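Long-range contacts in nucleoporin NUP82 (Saccharomyces cerevisiae, PDB 3PBP), which serves as a structural constituent of the nuclear pore complex, its N-terminal beta-propeller domain interacting with the partner nucleoporin NUP116: residues A[247-252]-A[333-339]; A[358-364]-A[374-380]; A[380-386]-A[412-418]. The protein carries 1 engineered substitution. One frame throughout, in Å; residues are numbered along the deposited sequence.

Interaction 1: A[247-252]-A[333-339]; sequences RNVIKQ and MSMSWDV
This is a buried helix-to-loop contact at the margin of the beta-propeller domain, where the 333-339 segment of the loop linking strands 323-329 and 347-355 lies along one side of helix 243-262. Residues 247-252 are regular helix, with K251 N bonded to R247 O (2.8 Å) and Q252 N to N248 O (2.6 Å); residues 333-336 are extended, and the backbone bends at W337 and D338 (phi/psi -120/-46 and -88/-63). The CA atoms come nearest at N248-S336 (5.8 Å), V249-S334 (5.9 Å) and Q252-M335 (5.8 Å). N248, in the m rotamer, points toward the loop, and its CB lies 3.2 Å from M335 O. Both methionines are selenomethionine. Q252, extended as t,t, reaches back to the loop: its OE1 accepts a hydrogen bond from M335 N (2.7 Å), and its CG packs 3.6 Å from M335 SE, while its NE2 is bonded to S230 of helix 220-235. Its amide thus joins the propeller loop to a helix pair, V249 packing on M233. The S334 hydroxyl is held by Y342. W337, chi1 m, brings its ring beside K251, with W337 CZ3 3.8 Å from K251 CB, and its NE1 is hydrogen-bonded to Y276 O. At the more exposed end, R247 and K251, one helical turn apart, form a salt-bridge network around D338. K251 NZ makes the long arm, 4.0 Å from D338 OD2, whereas the R247 guanidinium meets this same oxygen edge-on, with NH1 at 2.5 Å and NH2 at 2.7 Å from D338 OD2, the NH2 bond being weak.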
loop_
_atom_site.group_PDB
_atom_site.type_symbol
_atom_site.label_atom_id
_atom_site.label_comp_id
_atom_site.label_asym_id
_atom_site.label_seq_id
_atom_site.Cartn_x
_atom_site.Cartn_y
_atom_site.Cartn_z
ATOM N N ARG A 247 16.535 -1.190 17.520
ATOM C CA ARG A 247 15.863 -2.457 17.733
ATOM C C ARG A 247 15.453 -3.093 16.395
ATOM O O ARG A 247 15.734 -4.277 16.136
ATOM C CB ARG A 247 14.635 -2.246 18.613
ATOM C CG ARG A 247 13.950 -3.531 18.966
ATOM C CD ARG A 247 12.713 -3.296 19.775
ATOM N NE ARG A 247 11.938 -4.526 19.840
ATOM C CZ ARG A 247 10.683 -4.632 19.431
ATOM N NH1 ARG A 247 10.063 -3.567 18.931
ATOM N NH2 ARG A 247 10.060 -5.804 19.509
ATOM N N ASN A 248 14.796 -2.298 15.550
ATOM C CA ASN A 248 14.353 -2.765 14.236
ATOM C C ASN A 248 15.512 -3.253 13.364
ATOM O O ASN A 248 15.430 -4.327 12.772
ATOM C CB ASN A 248 13.603 -1.655 13.476
ATOM C CG ASN A 248 12.162 -1.479 13.936
ATOM O OD1 ASN A 248 11.553 -2.383 14.505
ATOM N ND2 ASN A 248 11.605 -0.312 13.659
ATOM N N VAL A 249 16.575 -2.451 13.275
ATOM C CA VAL A 249 17.739 -2.798 12.474
ATOM C C VAL A 249 18.316 -4.129 12.932
ATOM O O VAL A 249 18.696 -4.965 12.107
ATOM C CB VAL A 249 18.825 -1.706 12.572
ATOM C CG1 VAL A 249 20.070 -2.134 11.838
ATOM C CG2 VAL A 249 18.297 -0.421 12.003
ATOM N N ILE A 250 18.382 -4.329 14.246
ATOM C CA ILE A 250 18.910 -5.582 14.769
ATOM C C ILE A 250 17.938 -6.705 14.455
ATOM O O ILE A 250 18.349 -7.815 14.122
ATOM C CB ILE A 250 19.154 -5.500 16.281
ATOM C CG1 ILE A 250 20.393 -4.631 16.534
ATOM C CG2 ILE A 250 19.325 -6.903 16.866
ATOM C CD1 ILE A 250 20.630 -4.325 17.987
ATOM N N LYS A 251 16.647 -6.412 14.549
ATOM C CA LYS A 251 15.642 -7.412 14.232
ATOM C C LYS A 251 15.734 -7.784 12.764
ATOM O O LYS A 251 15.625 -8.956 12.397
ATOM C CB LYS A 251 14.247 -6.879 14.503
ATOM C CG LYS A 251 13.791 -7.030 15.912
ATOM C CD LYS A 251 12.319 -6.772 15.973
ATOM C CE LYS A 251 11.674 -7.723 16.936
ATOM N NZ LYS A 251 10.258 -7.971 16.560
ATOM N N GLN A 252 15.920 -6.772 11.921
ATOM C CA GLN A 252 16.015 -7.001 10.491
ATOM C C GLN A 252 17.170 -7.944 10.198
ATOM O O GLN A 252 17.020 -8.925 9.478
ATOM C CB GLN A 252 16.224 -5.688 9.728
ATOM C CG GLN A 252 16.242 -5.901 8.219
ATOM C CD GLN A 252 16.288 -4.618 7.425
ATOM O OE1 GLN A 252 15.663 -3.617 7.785
ATOM N NE2 GLN A 252 17.008 -4.646 6.318
HETATM N N MSE A 333 15.093 2.015 4.038
HETATM C CA MSE A 333 14.175 1.752 5.129
HETATM C C MSE A 333 14.664 0.565 5.934
HETATM O O MSE A 333 15.478 -0.238 5.469
HETATM C CB MSE A 333 12.788 1.385 4.615
HETATM C CG MSE A 333 12.055 2.429 3.801
HETATM SE SE MSE A 333 10.448 1.597 2.988
HETATM C CE MSE A 333 9.367 1.421 4.602
ATOM N N SER A 334 14.148 0.460 7.151
ATOM C CA SER A 334 14.461 -0.660 8.011
ATOM C C SER A 334 13.122 -1.351 8.181
ATOM O O SER A 334 12.060 -0.713 8.122
ATOM C CB SER A 334 14.958 -0.199 9.373
ATOM O OG SER A 334 13.898 0.354 10.140
HETATM N N MSE A 335 13.163 -2.658 8.358
HETATM C CA MSE A 335 11.941 -3.403 8.557
HETATM C C MSE A 335 11.352 -3.072 9.929
HETATM O O MSE A 335 12.082 -2.759 10.867
HETATM C CB MSE A 335 12.238 -4.887 8.432
HETATM C CG MSE A 335 12.467 -5.281 7.005
HETATM SE SE MSE A 335 13.120 -7.076 6.773
HETATM C CE MSE A 335 11.704 -8.058 7.556
ATOM N N SER A 336 10.030 -3.123 10.036
ATOM C CA SER A 336 9.360 -2.813 11.287
ATOM C C SER A 336 8.081 -3.632 11.428
ATOM O O SER A 336 7.316 -3.781 10.479
ATOM C CB SER A 336 9.044 -1.319 11.344
ATOM O OG SER A 336 8.441 -0.976 12.576
ATOM N N TRP A 337 7.855 -4.160 12.625
ATOM C CA TRP A 337 6.683 -4.981 12.871
ATOM C C TRP A 337 5.752 -4.432 13.944
ATOM O O TRP A 337 4.546 -4.415 13.726
ATOM C CB TRP A 337 7.114 -6.388 13.262
ATOM C CG TRP A 337 7.791 -7.194 12.180
ATOM C CD1 TRP A 337 7.221 -8.171 11.414
ATOM C CD2 TRP A 337 9.189 -7.202 11.860
ATOM N NE1 TRP A 337 8.179 -8.797 10.652
ATOM C CE2 TRP A 337 9.395 -8.220 10.907
ATOM C CE3 TRP A 337 10.289 -6.448 12.287
ATOM C CZ2 TRP A 337 10.657 -8.514 10.388
ATOM C CZ3 TRP A 337 11.548 -6.742 11.761
ATOM C CH2 TRP A 337 11.718 -7.762 10.824
ATOM N N ASP A 338 6.301 -3.995 15.087
ATOM C CA ASP A 338 5.500 -3.449 16.200
ATOM C C ASP A 338 5.243 -1.958 16.116
ATOM O O ASP A 338 4.106 -1.505 16.052
ATOM C CB ASP A 338 6.183 -3.634 17.545
ATOM C CG ASP A 338 6.928 -4.914 17.642
ATOM O OD1 ASP A 338 6.293 -5.968 17.471
ATOM O OD2 ASP A 338 8.147 -4.861 17.895
ATOM N N VAL A 339 6.328 -1.202 16.164
ATOM C CA VAL A 339 6.284 0.252 16.154
ATOM C C VAL A 339 5.135 0.926 15.406
ATOM O O VAL A 339 5.030 0.819 14.181
ATOM C CB VAL A 339 7.613 0.813 15.629
ATOM C CG1 VAL A 339 7.723 2.271 15.984
ATOM C CG2 VAL A 339 8.775 0.024 16.203
#

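Interaction 2: A[358-364]-A[374-380]; sequences REIKSLI and YVISDNI
Strands 362-364 and 372-376 form an antiparallel beta hairpin at one edge of a four-stranded sheet in the beta-propeller domain, with a classic beta bulge at its start. The axes of 362-364 and 374-376 approach to 4.8 Å, at 157° between their directions. R358, rotamer m,t,t, points toward the second segment; its CD lies 3.5 Å from S377 OG, and I380 CD1 sits over one face of the guanidinium, 2.9 Å from NH2. At E359 the carbonyl O receives a CA-H...O contact from S377 CA (3.2 Å), while the carboxylate comes close to a like charge, OE1 3.7 Å from D378 OD2. I360 turns its CB away, yet its CG2 reaches V375 CG1 at 3.4 Å; I360 also touches S318 of strand 313-319. The bulge follows: K361 (phi/psi -90/-17) and S362 (179/157) both face I376, whose O accepts K361 N at 2.7 Å and, weakly, S362 N at 3.3 Å. K361 NZ makes a long salt bridge to D378 OD1 (3.8 Å). Regular pairing then begins. S362 and I376 are a hydrogen-bonded pair, with I376 N to S362 O at 2.8 Å. L363 and V375 form the non-hydrogen-bonded pair (CA-CA 4.8 Å), their side chains meeting at CD2 and CG2, 3.8 Å apart, on the face opposite S362 and I364. I364 closes the register against Y374 with two bonds, I364 N to Y374 O (2.9 Å) and Y374 N to I364 O (2.8 Å), and its m,t side chain brings CD1 to 3.6 Å from I376 CD1.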
loop_
_atom_site.group_PDB
_atom_site.type_symbol
_atom_site.label_atom_id
_atom_site.label_comp_id
_atom_site.label_asym_id
_atom_site.label_seq_id
_atom_site.Cartn_x
_atom_site.Cartn_y
_atom_site.Cartn_z
ATOM N N ARG A 358 -5.095 15.985 -18.571
ATOM C CA ARG A 358 -6.172 15.092 -18.981
ATOM C C ARG A 358 -6.567 14.349 -17.720
ATOM O O ARG A 358 -5.766 14.245 -16.795
ATOM C CB ARG A 358 -5.679 14.085 -20.017
ATOM C CG ARG A 358 -5.163 14.681 -21.308
ATOM C CD ARG A 358 -4.377 13.626 -22.064
ATOM N NE ARG A 358 -3.874 14.079 -23.359
ATOM C CZ ARG A 358 -4.640 14.339 -24.417
ATOM N NH1 ARG A 358 -5.962 14.193 -24.335
ATOM N NH2 ARG A 358 -4.077 14.724 -25.562
ATOM N N GLU A 359 -7.789 13.833 -17.668
ATOM C CA GLU A 359 -8.224 13.093 -16.485
ATOM C C GLU A 359 -7.568 11.708 -16.484
ATOM O O GLU A 359 -7.953 10.834 -17.270
ATOM C CB GLU A 359 -9.744 12.934 -16.479
ATOM C CG GLU A 359 -10.279 12.363 -15.181
ATOM C CD GLU A 359 -11.612 11.674 -15.358
ATOM O OE1 GLU A 359 -12.511 12.272 -15.988
ATOM O OE2 GLU A 359 -11.759 10.534 -14.861
ATOM N N ILE A 360 -6.582 11.505 -15.612
ATOM C CA ILE A 360 -5.895 10.223 -15.558
ATOM C C ILE A 360 -6.749 9.159 -14.896
ATOM O O ILE A 360 -6.990 9.209 -13.692
ATOM C CB ILE A 360 -4.578 10.325 -14.794
ATOM C CG1 ILE A 360 -3.679 11.388 -15.439
ATOM C CG2 ILE A 360 -3.880 8.974 -14.819
ATOM C CD1 ILE A 360 -2.376 11.648 -14.704
ATOM N N LYS A 361 -7.193 8.183 -15.681
ATOM C CA LYS A 361 -8.038 7.127 -15.145
ATOM C C LYS A 361 -7.267 5.915 -14.621
ATOM O O LYS A 361 -7.826 5.114 -13.864
ATOM C CB LYS A 361 -9.090 6.721 -16.192
ATOM C CG LYS A 361 -10.115 7.843 -16.456
ATOM C CD LYS A 361 -10.972 7.611 -17.700
ATOM C CE LYS A 361 -12.005 6.503 -17.485
ATOM N NZ LYS A 361 -12.791 6.202 -18.726
ATOM N N SER A 362 -5.996 5.775 -15.001
ATOM C CA SER A 362 -5.181 4.665 -14.502
ATOM C C SER A 362 -3.754 4.628 -15.033
ATOM O O SER A 362 -3.452 5.186 -16.090
ATOM C CB SER A 362 -5.833 3.328 -14.809
ATOM O OG SER A 362 -5.482 2.923 -16.113
ATOM N N LEU A 363 -2.883 3.962 -14.273
ATOM C CA LEU A 363 -1.467 3.809 -14.618
ATOM C C LEU A 363 -1.178 2.325 -14.840
ATOM O O LEU A 363 -1.679 1.467 -14.100
ATOM C CB LEU A 363 -0.582 4.337 -13.491
ATOM C CG LEU A 363 -0.805 5.799 -13.114
ATOM C CD1 LEU A 363 0.099 6.163 -11.951
ATOM C CD2 LEU A 363 -0.536 6.689 -14.332
ATOM N N ILE A 364 -0.372 2.024 -15.854
ATOM C CA ILE A 364 -0.057 0.637 -16.181
ATOM C C ILE A 364 1.399 0.491 -16.597
ATOM O O ILE A 364 1.972 1.402 -17.194
ATOM C CB ILE A 364 -0.958 0.135 -17.338
ATOM C CG1 ILE A 364 -2.424 0.217 -16.925
ATOM C CG2 ILE A 364 -0.595 -1.286 -17.716
ATOM C CD1 ILE A 364 -3.394 -0.223 -17.984
ATOM N N TYR A 374 2.583 3.589 -18.886
ATOM C CA TYR A 374 1.420 3.887 -19.707
ATOM C C TYR A 374 0.391 4.602 -18.837
ATOM O O TYR A 374 0.083 4.160 -17.724
ATOM C CB TYR A 374 0.827 2.599 -20.291
ATOM C CG TYR A 374 1.650 2.025 -21.427
ATOM C CD1 TYR A 374 1.809 2.729 -22.621
ATOM C CD2 TYR A 374 2.320 0.811 -21.290
ATOM C CE1 TYR A 374 2.621 2.244 -23.644
ATOM C CE2 TYR A 374 3.138 0.315 -22.306
ATOM C CZ TYR A 374 3.287 1.038 -23.479
ATOM O OH TYR A 374 4.130 0.573 -24.470
ATOM N N VAL A 375 -0.117 5.725 -19.329
ATOM C CA VAL A 375 -1.112 6.480 -18.585
ATOM C C VAL A 375 -2.390 6.515 -19.380
ATOM O O VAL A 375 -2.434 7.055 -20.473
ATOM C CB VAL A 375 -0.684 7.926 -18.346
ATOM C CG1 VAL A 375 -1.717 8.614 -17.459
ATOM C CG2 VAL A 375 0.698 7.976 -17.719
ATOM N N ILE A 376 -3.437 5.927 -18.832
ATOM C CA ILE A 376 -4.711 5.916 -19.517
ATOM C C ILE A 376 -5.557 7.097 -19.077
ATOM O O ILE A 376 -6.093 7.118 -17.965
ATOM C CB ILE A 376 -5.468 4.605 -19.248
ATOM C CG1 ILE A 376 -4.717 3.449 -19.911
ATOM C CG2 ILE A 376 -6.902 4.706 -19.759
ATOM C CD1 ILE A 376 -5.411 2.117 -19.806
ATOM N N SER A 377 -5.652 8.091 -19.954
ATOM C CA SER A 377 -6.448 9.282 -19.686
ATOM C C SER A 377 -7.895 8.982 -20.109
ATOM O O SER A 377 -8.348 7.837 -20.006
ATOM C CB SER A 377 -5.884 10.477 -20.461
ATOM O OG SER A 377 -4.514 10.682 -20.148
ATOM N N ASP A 378 -8.624 9.976 -20.606
ATOM C CA ASP A 378 -10.010 9.714 -20.974
ATOM C C ASP A 378 -10.230 9.064 -22.330
ATOM O O ASP A 378 -11.134 8.245 -22.488
ATOM C CB ASP A 378 -10.839 10.991 -20.893
ATOM C CG ASP A 378 -12.201 10.742 -20.284
ATOM O OD1 ASP A 378 -12.701 9.596 -20.419
ATOM O OD2 ASP A 378 -12.764 11.683 -19.677
ATOM N N ASN A 379 -9.420 9.430 -23.312
ATOM C CA ASN A 379 -9.569 8.854 -24.639
ATOM C C ASN A 379 -8.221 8.560 -25.253
ATOM O O ASN A 379 -8.131 8.180 -26.422
ATOM C CB ASN A 379 -10.349 9.803 -25.541
ATOM C CG ASN A 379 -11.714 10.118 -24.991
ATOM O OD1 ASN A 379 -12.517 9.214 -24.735
ATOM N ND2 ASN A 379 -11.991 11.404 -24.798
ATOM N N ILE A 380 -7.174 8.741 -24.461
ATOM C CA ILE A 380 -5.829 8.484 -24.936
ATOM C C ILE A 380 -5.111 7.514 -24.028
ATOM O O ILE A 380 -5.495 7.311 -22.876
ATOM C CB ILE A 380 -4.967 9.768 -24.974
ATOM C CG1 ILE A 380 -5.537 10.764 -25.977
ATOM C CG2 ILE A 380 -3.528 9.429 -25.371
ATOM C CD1 ILE A 380 -4.605 11.931 -26.253
#

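Interaction 3: A[380-386]-A[412-418]; sequences IIQQVNF and SKLEDIA
Two side-chain faces flank the antiparallel pairing of strands 380-385 and 413-418, whose axes approach to 4.4 Å at 146°. On one face Q382 (m,t) swings its end toward the neighbouring strand: its CG lies 3.2 Å from D416 OD1 and its NE2 3.1 Å from L414 CD2. V384, chi1 t, sets CG2 3.8 Å from CD1 of L414 (t,p), and its CG1 is 3.6 Å from S412 CB. The other face carries Q383 (t,t), whose CB packs 3.7 Å from I417 CG1, and N385 (t), whose CB is 4.1 Å from K413 CB. I417, m,m, also places its CB 4.1 Å from I381 CG2. At the far end F386 occupies the N-cap position of helix 387-399 with an off-rotamer chi1 of 32°; its CB is 3.0 Å from S412 OG, which is hydrogen-bonded to E352. The F386 ring leads away to meet W389.

Between the two faces, N385 and K413 are joined by N385 N to K413 O (2.8 Å) and K413 N to N385 O (2.9 Å), and Q383 N bonds to E415 O (2.7 Å). The register then slips by one: I417 (phi/psi -82/-48) and A418 both face I381, whose O accepts I417 N at 2.7 Å and A418 N weakly at 3.4 Å, while I381 N bonds to A418 O (3.0 Å). This is a classic beta bulge in the last two strands of a four-stranded antiparallel sheet, the arrangement of a beta-propeller blade.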
loop_
_atom_site.group_PDB
_atom_site.type_symbol
_atom_site.label_atom_id
_atom_site.label_comp_id
_atom_site.label_asym_id
_atom_site.label_seq_id
_atom_site.Cartn_x
_atom_site.Cartn_y
_atom_site.Cartn_z
ATOM N N ILE A 380 -7.174 8.741 -24.461
ATOM C CA ILE A 380 -5.829 8.484 -24.936
ATOM C C ILE A 380 -5.111 7.514 -24.028
ATOM O O ILE A 380 -5.495 7.311 -22.876
ATOM C CB ILE A 380 -4.967 9.768 -24.974
ATOM C CG1 ILE A 380 -5.537 10.764 -25.977
ATOM C CG2 ILE A 380 -3.528 9.429 -25.371
ATOM C CD1 ILE A 380 -4.605 11.931 -26.253
ATOM N N ILE A 381 -4.081 6.894 -24.584
ATOM C CA ILE A 381 -3.219 6.004 -23.841
ATOM C C ILE A 381 -1.910 6.651 -24.207
ATOM O O ILE A 381 -1.487 6.587 -25.358
ATOM C CB ILE A 381 -3.204 4.558 -24.371
ATOM C CG1 ILE A 381 -4.572 3.913 -24.202
ATOM C CG2 ILE A 381 -2.175 3.741 -23.602
ATOM C CD1 ILE A 381 -4.617 2.496 -24.724
ATOM N N GLN A 382 -1.303 7.332 -23.251
ATOM C CA GLN A 382 -0.032 7.984 -23.499
ATOM C C GLN A 382 1.047 7.138 -22.851
ATOM O O GLN A 382 0.763 6.294 -21.996
ATOM C CB GLN A 382 -0.027 9.393 -22.902
ATOM C CG GLN A 382 -0.801 10.419 -23.708
ATOM C CD GLN A 382 -0.888 11.757 -23.012
ATOM O OE1 GLN A 382 -1.698 11.945 -22.109
ATOM N NE2 GLN A 382 -0.039 12.693 -23.417
ATOM N N GLN A 383 2.282 7.343 -23.278
ATOM C CA GLN A 383 3.392 6.612 -22.703
ATOM C C GLN A 383 4.473 7.582 -22.271
ATOM O O GLN A 383 5.083 8.258 -23.098
ATOM C CB GLN A 383 3.995 5.621 -23.694
ATOM C CG GLN A 383 5.084 4.772 -23.047
ATOM C CD GLN A 383 6.033 4.150 -24.040
ATOM O OE1 GLN A 383 6.000 2.937 -24.288
ATOM N NE2 GLN A 383 6.894 4.979 -24.620
ATOM N N VAL A 384 4.692 7.656 -20.967
ATOM C CA VAL A 384 5.716 8.515 -20.419
ATOM C C VAL A 384 6.993 7.684 -20.466
ATOM O O VAL A 384 7.034 6.573 -19.945
ATOM C CB VAL A 384 5.384 8.893 -18.974
ATOM C CG1 VAL A 384 6.426 9.838 -18.431
ATOM C CG2 VAL A 384 4.020 9.525 -18.920
ATOM N N ASN A 385 8.026 8.205 -21.112
ATOM C CA ASN A 385 9.282 7.481 -21.214
ATOM C C ASN A 385 10.390 8.264 -20.540
ATOM O O ASN A 385 10.858 9.261 -21.080
ATOM C CB ASN A 385 9.633 7.256 -22.684
ATOM C CG ASN A 385 10.902 6.451 -22.863
ATOM O OD1 ASN A 385 11.978 6.845 -22.405
ATOM N ND2 ASN A 385 10.785 5.312 -23.537
ATOM N N PHE A 386 10.823 7.820 -19.365
ATOM C CA PHE A 386 11.879 8.539 -18.676
ATOM C C PHE A 386 13.239 7.867 -18.633
ATOM O O PHE A 386 14.013 8.073 -17.696
ATOM C CB PHE A 386 11.438 8.938 -17.268
ATOM C CG PHE A 386 10.488 7.980 -16.615
ATOM C CD1 PHE A 386 10.954 6.895 -15.901
ATOM C CD2 PHE A 386 9.119 8.201 -16.673
ATOM C CE1 PHE A 386 10.073 6.045 -15.246
ATOM C CE2 PHE A 386 8.233 7.355 -16.025
ATOM C CZ PHE A 386 8.714 6.275 -15.308
ATOM N N SER A 412 10.771 13.815 -19.278
ATOM C CA SER A 412 10.396 12.534 -19.847
ATOM C C SER A 412 9.747 12.739 -21.201
ATOM O O SER A 412 9.064 13.735 -21.421
ATOM C CB SER A 412 9.422 11.805 -18.917
ATOM O OG SER A 412 10.009 11.579 -17.649
ATOM N N LYS A 413 9.972 11.796 -22.112
ATOM C CA LYS A 413 9.390 11.863 -23.445
ATOM C C LYS A 413 7.952 11.378 -23.366
ATOM O O LYS A 413 7.691 10.219 -23.049
ATOM C CB LYS A 413 10.164 10.972 -24.413
ATOM C CG LYS A 413 11.645 11.276 -24.495
ATOM C CD LYS A 413 12.393 10.144 -25.183
ATOM C CE LYS A 413 13.898 10.285 -25.005
ATOM N NZ LYS A 413 14.608 9.042 -25.429
ATOM N N LEU A 414 7.017 12.273 -23.643
ATOM C CA LEU A 414 5.610 11.925 -23.611
ATOM C C LEU A 414 5.260 11.475 -25.022
ATOM O O LEU A 414 5.818 11.986 -25.989
ATOM C CB LEU A 414 4.785 13.151 -23.220
ATOM C CG LEU A 414 3.310 12.906 -22.930
ATOM C CD1 LEU A 414 3.204 11.993 -21.729
ATOM C CD2 LEU A 414 2.602 14.220 -22.656
ATOM N N GLU A 415 4.355 10.513 -25.152
ATOM C CA GLU A 415 3.976 10.045 -26.481
ATOM C C GLU A 415 2.606 9.399 -26.533
ATOM O O GLU A 415 2.304 8.497 -25.753
ATOM C CB GLU A 415 5.010 9.061 -27.014
ATOM C CG GLU A 415 4.765 8.683 -28.460
ATOM C CD GLU A 415 5.909 7.891 -29.051
ATOM O OE1 GLU A 415 6.098 6.717 -28.648
ATOM O OE2 GLU A 415 6.625 8.453 -29.911
ATOM N N ASP A 416 1.778 9.857 -27.466
ATOM C CA ASP A 416 0.433 9.319 -27.618
ATOM C C ASP A 416 0.477 7.959 -28.305
ATOM O O ASP A 416 0.905 7.833 -29.451
ATOM C CB ASP A 416 -0.438 10.297 -28.407
ATOM C CG ASP A 416 -0.712 11.586 -27.639
ATOM O OD1 ASP A 416 -1.406 11.535 -26.596
ATOM O OD2 ASP A 416 -0.233 12.654 -28.075
ATOM N N ILE A 417 0.036 6.942 -27.578
ATOM C CA ILE A 417 0.037 5.581 -28.080
ATOM C C ILE A 417 -1.162 5.309 -28.956
ATOM O O ILE A 417 -1.023 4.764 -30.048
ATOM C CB ILE A 417 0.051 4.561 -26.910
ATOM C CG1 ILE A 417 1.404 4.611 -26.195
ATOM C CG2 ILE A 417 -0.222 3.161 -27.418
ATOM C CD1 ILE A 417 2.586 4.209 -27.059
ATOM N N ALA A 418 -2.343 5.687 -28.484
ATOM C CA ALA A 418 -3.544 5.437 -29.255
ATOM C C ALA A 418 -4.761 6.084 -28.637
ATOM O O ALA A 418 -4.735 6.500 -27.483
ATOM C CB ALA A 418 -3.770 3.946 -29.378
#

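In the fold
Interactions 2 and 3 belong to one four-stranded antiparallel sheet, in the order 362-364, 372-376, 380-385, 413-419, so together they describe both outer pairings of a propeller blade. Their centres are 10 Å apart and they share I380. The middle pairing joins them: V375 N lies 2.9 Å from Q382 O, and Y374 OH 3.0 Å from Q383 OE1, both probable hydrogen bonds. Interaction 1 is remote, on the opposite side of the chain's centre, with centres 37 Å from interaction 2 and 39 Å from interaction 3 and nearest atoms about 19 Å away in each case. Apart from 412-418, the segments fall within the NUP116-interacting region, though no other chain of the assembly touches them.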